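Local coordinates for DNA replication licensing factor MCM related protein (Thermoplasma acidophilum, PDB 4ME3), which is probably a replicative helicase that binds single-stranded DNA and hydrolyses ATP, the chain here being its N-terminal, zinc-binding domain, at residues Arg16-Trp21 against Gly76-Leu81; Ala118-Leu123 against Gly238-Glu243; Gln196-Gln201 against Gly226-Gly231. All blocks are in the same frame, centred on the assembly; numbering follows the deposited sequence.

Contact 1: residues Arg16-Trp21 against Gly76-Leu81; sequences RIKDLW and GEEVIL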
loop_
_atom_site.group_PDB
_atom_site.type_symbol
_atom_site.label_atom_id
_atom_site.label_comp_id
_atom_site.label_asym_id
_atom_site.label_seq_id
_atom_site.Cartn_x
_atom_site.Cartn_y
_atom_site.Cartn_z
ATOM N N ARG A 16 14.352 -6.677 13.269
ATOM C CA ARG A 16 15.298 -5.568 13.311
ATOM C C ARG A 16 14.717 -4.325 12.649
ATOM O O ARG A 16 14.931 -3.206 13.120
ATOM C CB ARG A 16 16.618 -5.941 12.632
ATOM C CG ARG A 16 17.488 -4.730 12.319
ATOM C CD ARG A 16 18.970 -5.017 12.485
ATOM N NE ARG A 16 19.781 -3.840 12.177
ATOM C CZ ARG A 16 20.059 -2.864 13.040
ATOM N NH1 ARG A 16 19.595 -2.907 14.284
ATOM N NH2 ARG A 16 20.805 -1.837 12.656
ATOM N N ILE A 17 13.992 -4.523 11.552
ATOM C CA ILE A 17 13.378 -3.403 10.849
ATOM C C ILE A 17 12.322 -2.762 11.744
ATOM O O ILE A 17 12.252 -1.539 11.856
ATOM C CB ILE A 17 12.765 -3.846 9.505
ATOM C CG1 ILE A 17 13.875 -4.259 8.538
ATOM C CG2 ILE A 17 11.943 -2.722 8.889
ATOM C CD1 ILE A 17 13.368 -4.875 7.241
ATOM N N LYS A 18 11.518 -3.592 12.400
ATOM C CA LYS A 18 10.493 -3.090 13.306
ATOM C C LYS A 18 11.121 -2.350 14.487
ATOM O O LYS A 18 10.612 -1.314 14.913
ATOM C CB LYS A 18 9.597 -4.230 13.793
ATOM C CG LYS A 18 8.714 -4.811 12.698
ATOM C CD LYS A 18 7.987 -6.067 13.151
ATOM C CE LYS A 18 6.838 -5.747 14.087
ATOM N NZ LYS A 18 6.073 -6.972 14.453
ATOM N N ASP A 19 12.228 -2.870 15.008
ATOM C CA ASP A 19 12.924 -2.204 16.107
ATOM C C ASP A 19 13.401 -0.820 15.685
ATOM O O ASP A 19 13.325 0.127 16.460
ATOM C CB ASP A 19 14.109 -3.042 16.597
ATOM C CG ASP A 19 13.682 -4.190 17.491
ATOM O OD1 ASP A 19 12.575 -4.122 18.067
ATOM O OD2 ASP A 19 14.459 -5.158 17.628
ATOM N N LEU A 20 13.886 -0.705 14.453
ATOM C CA LEU A 20 14.335 0.580 13.927
ATOM C C LEU A 20 13.175 1.581 13.834
ATOM O O LEU A 20 13.326 2.753 14.187
ATOM C CB LEU A 20 15.008 0.390 12.567
ATOM C CG LEU A 20 16.398 -0.252 12.629
ATOM C CD1 LEU A 20 16.822 -0.779 11.268
ATOM C CD2 LEU A 20 17.419 0.741 13.150
ATOM N N TRP A 21 12.019 1.124 13.360
ATOM C CA TRP A 21 10.836 1.982 13.314
ATOM C C TRP A 21 10.427 2.423 14.713
ATOM O O TRP A 21 10.086 3.584 14.932
ATOM C CB TRP A 21 9.656 1.262 12.661
ATOM C CG TRP A 21 9.655 1.303 11.164
ATOM C CD1 TRP A 21 9.792 0.243 10.316
ATOM C CD2 TRP A 21 9.506 2.462 10.336
ATOM N NE1 TRP A 21 9.740 0.671 9.012
ATOM C CE2 TRP A 21 9.563 2.030 8.997
ATOM C CE3 TRP A 21 9.331 3.823 10.596
ATOM C CZ2 TRP A 21 9.444 2.907 7.921
ATOM C CZ3 TRP A 21 9.216 4.694 9.529
ATOM C CH2 TRP A 21 9.272 4.233 8.208
ATOM N N GLY A 76 6.696 -0.871 9.323
ATOM C CA GLY A 76 6.327 0.321 10.064
ATOM C C GLY A 76 4.858 0.305 10.438
ATOM O O GLY A 76 4.487 0.659 11.555
ATOM N N GLU A 77 4.016 -0.105 9.495
ATOM C CA GLU A 77 2.582 -0.191 9.741
ATOM C C GLU A 77 2.278 -1.191 10.857
ATOM O O GLU A 77 1.445 -0.922 11.726
ATOM C CB GLU A 77 1.837 -0.540 8.440
ATOM C CG GLU A 77 1.825 0.619 7.446
ATOM C CD GLU A 77 1.426 0.226 6.031
ATOM O OE1 GLU A 77 1.289 -0.984 5.746
ATOM O OE2 GLU A 77 1.265 1.146 5.196
ATOM N N GLU A 78 2.968 -2.325 10.853
ATOM C CA GLU A 78 2.783 -3.330 11.895
ATOM C C GLU A 78 3.121 -2.778 13.276
ATOM O O GLU A 78 2.412 -3.043 14.243
ATOM C CB GLU A 78 3.625 -4.574 11.612
ATOM C CG GLU A 78 3.102 -5.423 10.462
ATOM C CD GLU A 78 3.887 -6.707 10.283
ATOM O OE1 GLU A 78 4.559 -7.135 11.246
ATOM O OE2 GLU A 78 3.836 -7.287 9.178
ATOM N N VAL A 79 4.202 -2.011 13.366
ATOM C CA VAL A 79 4.598 -1.406 14.633
ATOM C C VAL A 79 3.511 -0.464 15.147
ATOM O O VAL A 79 3.162 -0.482 16.326
ATOM C CB VAL A 79 5.927 -0.641 14.501
ATOM C CG1 VAL A 79 6.164 0.241 15.721
ATOM C CG2 VAL A 79 7.078 -1.614 14.317
ATOM N N ILE A 80 2.972 0.358 14.257
ATOM C CA ILE A 80 1.889 1.259 14.620
ATOM C C ILE A 80 0.664 0.477 15.091
ATOM O O ILE A 80 0.073 0.801 16.115
ATOM C CB ILE A 80 1.514 2.173 13.444
ATOM C CG1 ILE A 80 2.645 3.176 13.197
ATOM C CG2 ILE A 80 0.209 2.902 13.726
ATOM C CD1 ILE A 80 2.502 3.985 11.929
ATOM N N LEU A 81 0.300 -0.566 14.355
ATOM C CA LEU A 81 -0.882 -1.356 14.697
ATOM C C LEU A 81 -0.716 -2.122 16.011
ATOM O O LEU A 81 -1.651 -2.204 16.811
ATOM C CB LEU A 81 -1.212 -2.328 13.568
ATOM C CG LEU A 81 -1.817 -1.689 12.318
ATOM C CD1 LEU A 81 -1.745 -2.655 11.135
ATOM C CD2 LEU A 81 -3.252 -1.272 12.575
#
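K18 and W21, one helical turn apart on helix 14-27, meet G76, E78 and V79 of helix 69-84 in the helical part of the MCM N-terminal domain. The segment axes approach to 9.0 Å, with their N-to-C directions 63° apart, a steep crossing, consistent with the small set of touching residues. I17, just before K18, turns its side chain to an earlier part of helix 69-84, onto I71, Y72 and A75. The aliphatic base of K18 runs past V79 in the opposite direction, its CB lying 3.7 Å from V79 CG2. The same methyl also sits 3.6 Å from the backbone oxygen K18 O, and so packs against main chain as well as side chain. At chi3 (75°) the lysine chain bends, placing CE 3.9 Å from E78 OE1; beyond it NZ forms a salt bridge with that oxygen at 3.6 Å. Q82, one turn beyond E78, accepts a hydrogen bond from the same ammonium through OE1. At W21 the indole lays one face against the backbone of G76. G76 CA stands 3.5 Å from the centroid of the five-membered ring and 10° off its normal, which meets the geometry of a CH-pi contact. With no side chain on G76, its main chain can come this close. G76 N and W21 NE1 are both donors; NE1 gives its hydrogen bond to Y72 O, while F61 meets the indole edge-to-face. Directly across the contact, then, the helices are joined by dispersion forces, a CH-pi contact and one rather long ion pair. Because E14 OE2 lies close to E78 OE1, the positive charge of K18 probably eases repulsion between the two carboxylates.

Contact 2: residues Ala118-Leu123 against Gly238-Glu243; sequences ANIGTL and GILRTE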
loop_
_atom_site.group_PDB
_atom_site.type_symbol
_atom_site.label_atom_id
_atom_site.label_comp_id
_atom_site.label_asym_id
_atom_site.label_seq_id
_atom_site.Cartn_x
_atom_site.Cartn_y
_atom_site.Cartn_z
ATOM N N ALA A 118 15.472 -1.521 -13.720
ATOM C CA ALA A 118 16.245 -1.425 -12.485
ATOM C C ALA A 118 15.468 -0.685 -11.395
ATOM O O ALA A 118 15.771 -0.819 -10.211
ATOM C CB ALA A 118 17.576 -0.733 -12.748
ATOM N N ASN A 119 14.469 0.092 -11.800
ATOM C CA ASN A 119 13.644 0.849 -10.858
ATOM C C ASN A 119 12.494 0.040 -10.265
ATOM O O ASN A 119 11.854 0.470 -9.303
ATOM C CB ASN A 119 13.071 2.091 -11.543
ATOM C CG ASN A 119 14.145 3.017 -12.069
ATOM O OD1 ASN A 119 14.157 3.367 -13.250
ATOM N ND2 ASN A 119 15.057 3.422 -11.196
ATOM N N ILE A 120 12.215 -1.122 -10.845
ATOM C CA ILE A 120 11.072 -1.920 -10.414
ATOM C C ILE A 120 11.216 -2.346 -8.957
ATOM O O ILE A 120 12.260 -2.856 -8.544
ATOM C CB ILE A 120 10.882 -3.162 -11.306
ATOM C CG1 ILE A 120 10.485 -2.733 -12.719
ATOM C CG2 ILE A 120 9.819 -4.082 -10.723
ATOM C CD1 ILE A 120 10.505 -3.869 -13.739
ATOM N N GLY A 121 10.164 -2.112 -8.179
ATOM C CA GLY A 121 10.138 -2.507 -6.785
ATOM C C GLY A 121 10.687 -1.451 -5.848
ATOM O O GLY A 121 10.697 -1.646 -4.633
ATOM N N THR A 122 11.137 -0.332 -6.403
ATOM C CA THR A 122 11.724 0.739 -5.601
ATOM C C THR A 122 10.800 1.949 -5.512
ATOM O O THR A 122 9.814 2.052 -6.247
ATOM C CB THR A 122 13.081 1.190 -6.172
ATOM O OG1 THR A 122 12.881 1.927 -7.386
ATOM C CG2 THR A 122 13.970 -0.017 -6.445
ATOM N N LEU A 123 11.126 2.859 -4.603
ATOM C CA LEU A 123 10.350 4.076 -4.404
ATOM C C LEU A 123 10.950 5.202 -5.235
ATOM O O LEU A 123 12.072 5.640 -4.981
ATOM C CB LEU A 123 10.346 4.448 -2.917
ATOM C CG LEU A 123 9.408 5.568 -2.456
ATOM C CD1 LEU A 123 7.977 5.276 -2.819
ATOM C CD2 LEU A 123 9.545 5.749 -0.949
ATOM N N GLY A 238 6.011 6.919 -5.413
ATOM C CA GLY A 238 5.375 5.619 -5.373
ATOM C C GLY A 238 6.296 4.462 -5.675
ATOM O O GLY A 238 7.464 4.651 -6.016
ATOM N N ILE A 239 5.762 3.257 -5.533
ATOM C CA ILE A 239 6.506 2.046 -5.831
ATOM C C ILE A 239 6.256 1.653 -7.280
ATOM O O ILE A 239 5.107 1.515 -7.713
ATOM C CB ILE A 239 6.092 0.884 -4.902
ATOM C CG1 ILE A 239 6.145 1.334 -3.441
ATOM C CG2 ILE A 239 6.998 -0.317 -5.136
ATOM C CD1 ILE A 239 5.626 0.314 -2.459
ATOM N N LEU A 240 7.333 1.478 -8.037
ATOM C CA LEU A 240 7.200 1.074 -9.426
ATOM C C LEU A 240 6.855 -0.410 -9.503
ATOM O O LEU A 240 7.565 -1.256 -8.959
ATOM C CB LEU A 240 8.481 1.373 -10.205
ATOM C CG LEU A 240 8.346 1.210 -11.719
ATOM C CD1 LEU A 240 7.398 2.259 -12.284
ATOM C CD2 LEU A 240 9.697 1.296 -12.389
ATOM N N ARG A 241 5.751 -0.712 -10.179
ATOM C CA ARG A 241 5.252 -2.076 -10.288
ATOM C C ARG A 241 5.154 -2.484 -11.750
ATOM O O ARG A 241 5.298 -1.652 -12.641
ATOM C CB ARG A 241 3.869 -2.183 -9.644
ATOM C CG ARG A 241 3.863 -1.982 -8.142
ATOM C CD ARG A 241 4.802 -2.957 -7.463
ATOM N NE ARG A 241 4.552 -3.051 -6.026
ATOM C CZ ARG A 241 5.344 -3.692 -5.173
ATOM N NH1 ARG A 241 6.445 -4.293 -5.605
ATOM N NH2 ARG A 241 5.041 -3.726 -3.881
ATOM N N THR A 242 4.904 -3.768 -11.989
ATOM C CA THR A 242 4.738 -4.277 -13.344
ATOM C C THR A 242 3.392 -4.973 -13.498
ATOM O O THR A 242 2.884 -5.584 -12.558
ATOM C CB THR A 242 5.839 -5.291 -13.716
ATOM O OG1 THR A 242 5.809 -6.389 -12.797
ATOM C CG2 THR A 242 7.206 -4.640 -13.688
ATOM N N GLU A 243 2.823 -4.872 -14.693
ATOM C CA GLU A 243 1.563 -5.528 -15.008
ATOM C C GLU A 243 1.718 -6.287 -16.317
ATOM O O GLU A 243 2.315 -5.784 -17.267
ATOM C CB GLU A 243 0.439 -4.498 -15.121
ATOM C CG GLU A 243 -0.898 -5.076 -15.556
ATOM C CD GLU A 243 -1.572 -5.884 -14.465
ATOM O OE1 GLU A 243 -1.247 -5.673 -13.278
ATOM O OE2 GLU A 243 -2.434 -6.726 -14.796
#
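G121 CA approaches the R241 guanidinium obliquely, 4.3 Å from NH1, and I239 CG2 lies over the centre of one face of that group, 3.7 Å above the plane. A salt bridge from NH2 to E70 ties the guanidinium to helix 69-84. Two backbone hydrogen bonds set the pairing: a type II beta turn, N119 to T122, leads into the first strand of the OB domain and docks on strand 233-247. G121 N donates to L240 O at 2.8 Å, and L240 N returns a bond to T122 O at 3.1 Å. One step on, L123 and I239 form an antiparallel non-hydrogen-bonded pair. The positive phi of G121 (89°) suits the third position of such a turn. N119 O closes the turn by accepting from T122 N and, at 2.6 Å, from T122 OG1, both on the same face of its carbonyl plane. Beside these bonds, L240 CD2 packs 3.6 Å from N119 CB. I120 crosses T242 at about a right angle, and its CD1 presses to 3.4 Å from T242 CG2, tighter than usual for two methyl carbons.

Contact 3: residues Gln196-Gln201 against Gly226-Gly231; sequences QKVEIQ and GLLYPG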
loop_
_atom_site.group_PDB
_atom_site.type_symbol
_atom_site.label_atom_id
_atom_site.label_comp_id
_atom_site.label_asym_id
_atom_site.label_seq_id
_atom_site.Cartn_x
_atom_site.Cartn_y
_atom_site.Cartn_z
ATOM N N GLN A 196 -8.538 4.034 -7.453
ATOM C CA GLN A 196 -8.730 4.788 -8.678
ATOM C C GLN A 196 -7.451 4.687 -9.492
ATOM O O GLN A 196 -6.357 4.760 -8.936
ATOM C CB GLN A 196 -9.033 6.250 -8.355
ATOM C CG GLN A 196 -9.338 7.108 -9.568
ATOM C CD GLN A 196 -9.637 8.542 -9.201
ATOM O OE1 GLN A 196 -9.006 9.114 -8.309
ATOM N NE2 GLN A 196 -10.604 9.139 -9.888
ATOM N N LYS A 197 -7.586 4.501 -10.798
ATOM C CA LYS A 197 -6.423 4.539 -11.676
ATOM C C LYS A 197 -6.388 5.883 -12.376
ATOM O O LYS A 197 -7.417 6.391 -12.824
ATOM C CB LYS A 197 -6.452 3.405 -12.699
ATOM C CG LYS A 197 -6.639 2.030 -12.089
ATOM C CD LYS A 197 -6.326 0.939 -13.094
ATOM C CE LYS A 197 -6.556 -0.442 -12.508
ATOM N NZ LYS A 197 -6.286 -1.513 -13.507
ATOM N N VAL A 198 -5.192 6.452 -12.460
ATOM C CA VAL A 198 -4.987 7.762 -13.043
ATOM C C VAL A 198 -3.827 7.697 -14.027
ATOM O O VAL A 198 -2.714 7.319 -13.661
ATOM C CB VAL A 198 -4.657 8.800 -11.952
ATOM C CG1 VAL A 198 -4.474 10.179 -12.552
ATOM C CG2 VAL A 198 -5.758 8.818 -10.889
ATOM N N GLU A 199 -4.086 8.051 -15.278
ATOM C CA GLU A 199 -3.022 8.080 -16.274
ATOM C C GLU A 199 -2.444 9.478 -16.387
ATOM O O GLU A 199 -3.179 10.440 -16.587
ATOM C CB GLU A 199 -3.536 7.625 -17.640
ATOM C CG GLU A 199 -2.470 7.693 -18.720
ATOM C CD GLU A 199 -2.959 7.186 -20.058
ATOM O OE1 GLU A 199 -2.536 6.082 -20.463
ATOM O OE2 GLU A 199 -3.758 7.893 -20.706
ATOM N N ILE A 200 -1.126 9.591 -16.250
ATOM C CA ILE A 200 -0.456 10.870 -16.442
ATOM C C ILE A 200 0.450 10.826 -17.670
ATOM O O ILE A 200 0.855 9.758 -18.120
ATOM C CB ILE A 200 0.372 11.290 -15.209
ATOM C CG1 ILE A 200 1.501 10.295 -14.937
ATOM C CG2 ILE A 200 -0.527 11.415 -13.984
ATOM C CD1 ILE A 200 2.529 10.812 -13.947
ATOM N N GLN A 201 0.764 11.999 -18.199
ATOM C CA GLN A 201 1.608 12.106 -19.380
ATOM C C GLN A 201 2.719 13.113 -19.136
ATOM O O GLN A 201 2.555 14.058 -18.367
ATOM C CB GLN A 201 0.770 12.546 -20.581
ATOM C CG GLN A 201 1.528 12.531 -21.892
ATOM C CD GLN A 201 0.646 12.874 -23.073
ATOM O OE1 GLN A 201 -0.345 13.592 -22.933
ATOM N NE2 GLN A 201 0.998 12.353 -24.245
ATOM N N GLY A 226 -9.532 9.527 -5.634
ATOM C CA GLY A 226 -10.498 10.585 -5.858
ATOM C C GLY A 226 -9.934 11.987 -5.730
ATOM O O GLY A 226 -10.682 12.931 -5.494
ATOM N N LEU A 227 -8.623 12.125 -5.895
ATOM C CA LEU A 227 -7.957 13.415 -5.724
ATOM C C LEU A 227 -7.490 14.032 -7.040
ATOM O O LEU A 227 -7.328 15.248 -7.130
ATOM C CB LEU A 227 -6.747 13.267 -4.798
ATOM C CG LEU A 227 -7.028 12.852 -3.352
ATOM C CD1 LEU A 227 -5.722 12.733 -2.574
ATOM C CD2 LEU A 227 -7.967 13.834 -2.679
ATOM N N LEU A 228 -7.272 13.201 -8.056
ATOM C CA LEU A 228 -6.651 13.663 -9.292
ATOM C C LEU A 228 -7.642 13.706 -10.453
ATOM O O LEU A 228 -8.434 12.779 -10.646
ATOM C CB LEU A 228 -5.453 12.772 -9.639
ATOM C CG LEU A 228 -4.378 12.677 -8.550
ATOM C CD1 LEU A 228 -3.211 11.798 -8.994
ATOM C CD2 LEU A 228 -3.884 14.057 -8.167
ATOM N N TYR A 229 -7.584 14.792 -11.218
ATOM C CA TYR A 229 -8.492 15.025 -12.333
ATOM C C TYR A 229 -7.712 15.449 -13.577
ATOM O O TYR A 229 -6.595 15.961 -13.473
ATOM C CB TYR A 229 -9.498 16.125 -11.974
ATOM C CG TYR A 229 -10.313 15.847 -10.732
ATOM C CD1 TYR A 229 -9.852 16.222 -9.477
ATOM C CD2 TYR A 229 -11.550 15.223 -10.815
ATOM C CE1 TYR A 229 -10.596 15.974 -8.338
ATOM C CE2 TYR A 229 -12.303 14.970 -9.680
ATOM C CZ TYR A 229 -11.822 15.349 -8.446
ATOM O OH TYR A 229 -12.568 15.099 -7.317
ATOM N N PRO A 230 -8.298 15.245 -14.767
ATOM C CA PRO A 230 -7.595 15.619 -15.998
ATOM C C PRO A 230 -7.151 17.078 -16.016
ATOM O O PRO A 230 -7.933 17.970 -15.691
ATOM C CB PRO A 230 -8.637 15.352 -17.086
ATOM C CG PRO A 230 -9.478 14.262 -16.525
ATOM C CD PRO A 230 -9.556 14.530 -15.047
ATOM N N GLY A 231 -5.895 17.305 -16.391
ATOM C CA GLY A 231 -5.325 18.637 -16.426
ATOM C C GLY A 231 -4.455 18.940 -15.219
ATOM O O GLY A 231 -3.627 19.850 -15.261
HETATM O O HOH W 1 -6.616 10.284 -6.987
HETATM O O HOH W 2 -10.635 11.992 -9.179
#
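Q196 reaches from strand 191-201 to the loop at G226 through a fully stretched side chain. From CB, the chain sets CG anti to the backbone N (chi1 -176°) and continues extended to CD, which lies 3.7 Å from G226 N. At the tip, OE1 accepts from G226 N at 2.8 Å, with an N-H...O angle of 143°; the donor stands above the amide plane, 47° out of it. OE1 also accepts from water 1 at 3.0 Å, and that water takes the N-H of L227 at 2.9 Å. The other tip atom, NE2, donates to water 2 at 2.9 Å, which passes a bond on to L228 O at 2.8 Å. T134 O, on strand 123-147, is a second acceptor for NE2, and N133 ND2 a further donor to L228 O. Two residues along the strand, V198 meets L228 at about a right angle, its CG1 4.0 Å from L228 CB. Thus the loop entering strand 233-247 is held to the OB-domain sheet in part by this carboxamide, beside an apolar pair. OE1 only accepts and NE2 only donates in these bonds, a pattern consistent with the modelled amide orientation.

The contacts divide between two parts of the N-terminal domain. Contact 1 closes first along the chain, packing helices 14-27 and 69-84 of the helical part; its centre lies 22 Å from that of contact 2 and 32 Å from that of contact 3, on the opposite side of the chain's centre from the latter. Contacts 2 and 3 tie a turn and a loop to the same mixed sheet of the OB domain, with centres 19 Å apart and nearest atoms about 6 Å apart. Both segments of contact 3 fall between those of contact 2 in sequence. Helix 69-84 joins the two parts: it carries half of contact 1 and touches contact 2 through E70 and P69. All three lie away from the zinc site.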